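Local coordinates for esterase (Uncultured bacterium, PDB 5EGN), which hydrolyses N-acyl homoserine lactones, signal molecules of bacterial quorum sensing, and is classed as an esterase of the alpha/beta hydrolase fold, at residues H3-D7 with D73-V78; T120-M126 with V190-K196. The protein carries 2 engineered substitutions. Residue numbers count along the deposited sequence, not the author numbering.

Interaction 1. Residues H3-D7 with D73-V78; sequences HVEND and DDVVAV
Start with an extended strand, residues 3-6, laid across a regular helical turn and a half, 73-78. The two short axes approach to 8.1 Å and cross at 128°, so they run obliquely antiparallel: CA of Val4 is 6.0 Å from CA of Val78, CA of Asn6 6.1 Å from CA of Asp74. Strand alternation turns Val4 and Asn6 (both chi1 t) toward the helix and His3 and Glu5 away; Asp7 then leaves the strand with positive phi (57/35). Along the helix, Asp73 comes first, and Asp73 O accepts the helical bond from Ala77 N (2.9 Å). The Asn6 side chain sits over this first turn, beside Asp73 and Ala77. Asp74, chi1 m, brings OD1 to 3.5 Å from Asn6 CB, but its carboxylate is held by a salt bridge to Arg54. A turn later Ala77 directs CB toward the strand, a short side chain in the middle of the contact: Val4 CG1 stands 3.6 Å from Ala77 O and 4.2 Å from Ala77 CB. Val78, chi1 t, ends the walk, its CG2 3.7 Å from Val4 CG2. About 270 Å² is buried between the segments, both sides summed. The strand pairs with 9-16 as an antiparallel hairpin at the margin of the central sheet, and helix 68-81, the crossover between parallel strands 47-51 and 87-92, packs Val78 onto Ile11, Tyr13, Ile49 and Ile51, with Val75 against helix 94-105.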
loop_
_atom_site.group_PDB
_atom_site.type_symbol
_atom_site.label_atom_id
_atom_site.label_comp_id
_atom_site.label_asym_id
_atom_site.label_seq_id
_atom_site.Cartn_x
_atom_site.Cartn_y
_atom_site.Cartn_z
ATOM N N HIS A 3 1.337 -14.723 8.936
ATOM C CA HIS A 3 1.782 -14.374 10.279
ATOM C C HIS A 3 2.904 -15.287 10.758
ATOM O O HIS A 3 2.934 -16.471 10.429
ATOM C CB HIS A 3 0.615 -14.444 11.266
ATOM C CG HIS A 3 -0.583 -13.658 10.845
ATOM N ND1 HIS A 3 -0.845 -12.390 11.318
ATOM C CD2 HIS A 3 -1.595 -13.958 9.996
ATOM C CE1 HIS A 3 -1.965 -11.943 10.778
ATOM N NE2 HIS A 3 -2.440 -12.876 9.972
ATOM N N VAL A 4 3.833 -14.731 11.527
ATOM C CA VAL A 4 4.723 -15.559 12.331
ATOM C C VAL A 4 4.392 -15.298 13.789
ATOM O O VAL A 4 3.913 -14.228 14.126
ATOM C CB VAL A 4 6.220 -15.266 12.097
ATOM C CG1 VAL A 4 7.034 -16.528 12.327
ATOM C CG2 VAL A 4 6.466 -14.732 10.708
ATOM N N GLU A 5 4.638 -16.266 14.658
ATOM C CA GLU A 5 4.431 -16.028 16.080
ATOM C C GLU A 5 5.764 -15.916 16.805
ATOM O O GLU A 5 6.594 -16.820 16.732
ATOM C CB GLU A 5 3.567 -17.133 16.697
ATOM C CG GLU A 5 3.068 -16.782 18.085
ATOM C CD GLU A 5 2.010 -17.742 18.583
ATOM O OE1 GLU A 5 2.343 -18.626 19.399
ATOM O OE2 GLU A 5 0.840 -17.608 18.166
ATOM N N ASN A 6 5.967 -14.796 17.490
ATOM C CA ASN A 6 7.156 -14.630 18.304
ATOM C C ASN A 6 6.750 -14.450 19.759
ATOM O O ASN A 6 6.261 -13.389 20.154
ATOM C CB ASN A 6 7.995 -13.448 17.815
ATOM C CG ASN A 6 9.465 -13.585 18.170
ATOM O OD1 ASN A 6 10.336 -13.456 17.312
ATOM N ND2 ASN A 6 9.748 -13.850 19.439
ATOM N N ASP A 7 6.931 -15.519 20.531
ATOM C CA ASP A 7 6.667 -15.527 21.965
ATOM C C ASP A 7 5.218 -15.141 22.262
ATOM O O ASP A 7 4.926 -14.496 23.273
ATOM C CB ASP A 7 7.630 -14.586 22.684
ATOM C CG ASP A 7 7.957 -15.043 24.099
ATOM O OD1 ASP A 7 7.118 -15.721 24.728
ATOM O OD2 ASP A 7 9.064 -14.722 24.585
ATOM N N ASP A 73 13.877 -9.150 16.967
ATOM C CA ASP A 73 13.570 -10.567 17.141
ATOM C C ASP A 73 12.333 -10.953 16.331
ATOM O O ASP A 73 12.264 -12.059 15.797
ATOM C CB ASP A 73 13.374 -10.908 18.619
ATOM C CG ASP A 73 13.350 -12.410 18.874
ATOM O OD1 ASP A 73 13.684 -13.181 17.950
ATOM O OD2 ASP A 73 13.008 -12.820 20.005
ATOM N N ASP A 74 11.362 -10.046 16.238
ATOM C CA ASP A 74 10.207 -10.273 15.367
ATOM C C ASP A 74 10.665 -10.466 13.918
ATOM O O ASP A 74 10.235 -11.408 13.228
ATOM C CB ASP A 74 9.211 -9.112 15.464
ATOM C CG ASP A 74 8.565 -9.004 16.835
ATOM O OD1 ASP A 74 8.538 -10.016 17.564
ATOM O OD2 ASP A 74 8.071 -7.908 17.177
ATOM N N VAL A 75 11.547 -9.576 13.468
ATOM C CA VAL A 75 12.127 -9.693 12.129
ATOM C C VAL A 75 12.828 -11.040 11.933
ATOM O O VAL A 75 12.650 -11.696 10.901
ATOM C CB VAL A 75 13.134 -8.559 11.841
ATOM C CG1 VAL A 75 13.726 -8.718 10.447
ATOM C CG2 VAL A 75 12.465 -7.202 11.983
ATOM N N VAL A 76 13.615 -11.454 12.924
ATOM C CA VAL A 76 14.331 -12.727 12.849
ATOM C C VAL A 76 13.351 -13.896 12.777
ATOM O O VAL A 76 13.608 -14.886 12.096
ATOM C CB VAL A 76 15.286 -12.923 14.051
ATOM C CG1 VAL A 76 15.956 -14.289 13.991
ATOM C CG2 VAL A 76 16.339 -11.833 14.074
ATOM N N ALA A 77 12.223 -13.776 13.474
ATOM C CA ALA A 77 11.170 -14.785 13.400
ATOM C C ALA A 77 10.645 -14.895 11.975
ATOM O O ALA A 77 10.503 -15.999 11.434
ATOM C CB ALA A 77 10.040 -14.453 14.356
ATOM N N VAL A 78 10.362 -13.743 11.370
ATOM C CA VAL A 78 9.907 -13.721 9.981
ATOM C C VAL A 78 10.926 -14.381 9.048
ATOM O O VAL A 78 10.562 -15.200 8.202
ATOM C CB VAL A 78 9.628 -12.285 9.502
ATOM C CG1 VAL A 78 9.262 -12.280 8.023
ATOM C CG2 VAL A 78 8.518 -11.660 10.334
#

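Interaction 2. Residues T120-M126 with V190-K196; sequences TGLGEGM and VFAWNIK
This is a polar, backbone-led contact between the two ends of the helical insertion that separates strands 110-116 and 206-211. Residues 122-125 form a weakly bonded helical turn and 190-192 have helical phi/psi; the rest is loop. The segments run in opposite directions, CA of Gly121 4.4 Å from CA of Asn194 and CA of Gly123 4.4 Å from CA of Phe191. Gly121 N donates to Trp193 O (3.0 Å), Gly123 N to Phe191 O (2.8 Å), and Ile195 N to Thr120 OG1 (2.8 Å; Thr120 chi1 t). The Trp193 indole lies beside Thr120, CZ3 3.7 Å from OG1, its NE1 hydrogen-bonded to Gln101. A water accepts from Leu122 N (2.8 Å) and donates to Trp193 O (2.5 Å) and Val190 O (3.3 Å). Gly121 has positive phi (59/44), and a CB there would run into Lys196 NZ and Asn194 ND2; one on Gly123 would strike Phe191 O. The 63 residues between, mostly helix, are consistent with the cap that many alpha/beta hydrolases insert after this strand; the contact would then join its entry to its exit. Asn194 OD1 accepts from Lys196 N (3.1 Å), an Asx turn, and Lys196, with chi2 and chi3 t, sends NZ to a very short salt bridge with Glu124 OE2 (2.3 Å). Met126 SD makes a Met-aromatic contact, 3.5 Å from Phe191 CE1.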
loop_
_atom_site.group_PDB
_atom_site.type_symbol
_atom_site.label_atom_id
_atom_site.label_comp_id
_atom_site.label_asym_id
_atom_site.label_seq_id
_atom_site.Cartn_x
_atom_site.Cartn_y
_atom_site.Cartn_z
ATOM N N THR A 120 19.976 7.686 16.238
ATOM C CA THR A 120 20.031 7.017 17.533
ATOM C C THR A 120 20.100 8.055 18.649
ATOM O O THR A 120 20.574 9.170 18.438
ATOM C CB THR A 120 21.231 6.051 17.628
ATOM O OG1 THR A 120 21.126 5.269 18.824
ATOM C CG2 THR A 120 22.542 6.814 17.638
ATOM N N GLY A 121 19.622 7.683 19.832
ATOM C CA GLY A 121 19.480 8.631 20.922
ATOM C C GLY A 121 18.556 9.753 20.491
ATOM O O GLY A 121 18.829 10.929 20.730
ATOM N N LEU A 122 17.460 9.375 19.840
ATOM C CA LEU A 122 16.552 10.333 19.222
ATOM C C LEU A 122 15.890 11.234 20.254
ATOM O O LEU A 122 15.730 12.434 20.031
ATOM C CB LEU A 122 15.481 9.599 18.414
ATOM C CG LEU A 122 14.897 10.341 17.211
ATOM C CD1 LEU A 122 15.915 10.395 16.082
ATOM C CD2 LEU A 122 13.606 9.687 16.749
ATOM N N GLY A 123 15.512 10.647 21.384
ATOM C CA GLY A 123 14.796 11.362 22.424
ATOM C C GLY A 123 15.525 12.570 22.981
ATOM O O GLY A 123 14.906 13.603 23.237
ATOM N N GLU A 124 16.835 12.452 23.172
ATOM C CA GLU A 124 17.606 13.544 23.761
ATOM C C GLU A 124 17.914 14.626 22.729
ATOM O O GLU A 124 18.240 15.759 23.082
ATOM C CB GLU A 124 18.905 13.017 24.384
ATOM C CG GLU A 124 19.846 12.330 23.410
ATOM C CD GLU A 124 21.071 11.745 24.093
ATOM O OE1 GLU A 124 21.133 11.767 25.340
ATOM O OE2 GLU A 124 21.973 11.260 23.379
ATOM N N GLY A 125 17.791 14.274 21.452
ATOM C CA GLY A 125 18.057 15.200 20.366
ATOM C C GLY A 125 16.872 16.080 20.018
ATOM O O GLY A 125 17.022 17.094 19.335
ATOM N N MET A 126 15.689 15.692 20.481
ATOM C CA MET A 126 14.488 16.484 20.258
ATOM C C MET A 126 14.398 17.607 21.283
ATOM O O MET A 126 14.908 17.470 22.395
ATOM C CB MET A 126 13.245 15.596 20.330
ATOM C CG MET A 126 13.271 14.430 19.363
ATOM S SD MET A 126 11.790 13.412 19.452
ATOM C CE MET A 126 11.250 13.469 17.748
ATOM N N VAL A 190 11.596 3.564 20.886
ATOM C CA VAL A 190 11.961 4.377 19.726
ATOM C C VAL A 190 12.697 5.664 20.115
ATOM O O VAL A 190 13.572 6.130 19.384
ATOM C CB VAL A 190 10.710 4.733 18.880
ATOM C CG1 VAL A 190 9.702 5.531 19.700
ATOM C CG2 VAL A 190 11.103 5.487 17.618
ATOM N N PHE A 191 12.367 6.219 21.277
ATOM C CA PHE A 191 12.960 7.479 21.707
ATOM C C PHE A 191 14.217 7.284 22.551
ATOM O O PHE A 191 15.129 8.109 22.516
ATOM C CB PHE A 191 11.942 8.306 22.496
ATOM C CG PHE A 191 10.843 8.887 21.652
ATOM C CD1 PHE A 191 11.114 9.879 20.724
ATOM C CD2 PHE A 191 9.535 8.455 21.798
ATOM C CE1 PHE A 191 10.104 10.419 19.951
ATOM C CE2 PHE A 191 8.522 8.993 21.027
ATOM C CZ PHE A 191 8.808 9.975 20.104
ATOM N N ALA A 192 14.264 6.193 23.307
ATOM C CA ALA A 192 15.324 5.998 24.290
ATOM C C ALA A 192 16.474 5.138 23.769
ATOM O O ALA A 192 17.578 5.179 24.313
ATOM C CB ALA A 192 14.750 5.387 25.557
ATOM N N TRP A 193 16.208 4.362 22.723
ATOM C CA TRP A 193 17.212 3.486 22.123
ATOM C C TRP A 193 18.443 4.271 21.683
ATOM O O TRP A 193 18.342 5.210 20.896
ATOM C CB TRP A 193 16.613 2.736 20.935
ATOM C CG TRP A 193 17.545 1.789 20.253
ATOM C CD1 TRP A 193 17.915 0.548 20.684
ATOM C CD2 TRP A 193 18.206 1.992 19.000
ATOM N NE1 TRP A 193 18.774 -0.028 19.781
ATOM C CE2 TRP A 193 18.968 0.837 18.739
ATOM C CE3 TRP A 193 18.231 3.040 18.076
ATOM C CZ2 TRP A 193 19.747 0.702 17.591
ATOM C CZ3 TRP A 193 19.004 2.905 16.940
ATOM C CH2 TRP A 193 19.751 1.745 16.706
ATOM N N ASN A 194 19.605 3.880 22.195
ATOM C CA ASN A 194 20.834 4.628 21.959
ATOM C C ASN A 194 22.048 3.712 21.824
ATOM O O ASN A 194 22.434 3.036 22.776
ATOM C CB ASN A 194 21.049 5.635 23.092
ATOM C CG ASN A 194 22.111 6.667 22.770
ATOM O OD1 ASN A 194 23.094 6.379 22.090
ATOM N ND2 ASN A 194 21.918 7.883 23.266
ATOM N N ILE A 195 22.649 3.700 20.638
ATOM C CA ILE A 195 23.827 2.877 20.386
ATOM C C ILE A 195 24.971 3.693 19.789
ATOM O O ILE A 195 25.729 3.196 18.953
ATOM C CB ILE A 195 23.511 1.698 19.439
ATOM C CG1 ILE A 195 22.989 2.206 18.092
ATOM C CG2 ILE A 195 22.504 0.757 20.077
ATOM C CD1 ILE A 195 23.196 1.227 16.955
ATOM N N LYS A 196 25.094 4.942 20.227
ATOM C CA LYS A 196 26.148 5.837 19.747
ATOM C C LYS A 196 27.540 5.224 19.870
ATOM O O LYS A 196 28.372 5.371 18.976
ATOM C CB LYS A 196 26.111 7.165 20.508
ATOM C CG LYS A 196 24.924 8.059 20.181
ATOM C CD LYS A 196 24.917 9.299 21.066
ATOM C CE LYS A 196 23.837 10.288 20.645
ATOM N NZ LYS A 196 22.582 10.150 21.433
HETATM O O HOH W 1 16.784 6.674 19.648
#

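Overall arrangement
Interactions 1 and 2 do not touch: their centres are 25 Å apart and their nearest atoms about 11 Å. The first closes before the second opens along the chain, one at the hairpin edge of the sheet, the other at the base of the cap-like insertion. Two helices connect them. Trp193 rests on Ile68 and Met69 at the start of helix 68-81, whose later turns carry interaction 1, and helix 94-105 packs against a segment of each, through Val75 at Ile98 and Leu102 and through Val190 at Ile94 and Met97. That helix follows a probable nucleophile elbow around Ser93; the Val190 side chain lies near the elbow without touching it.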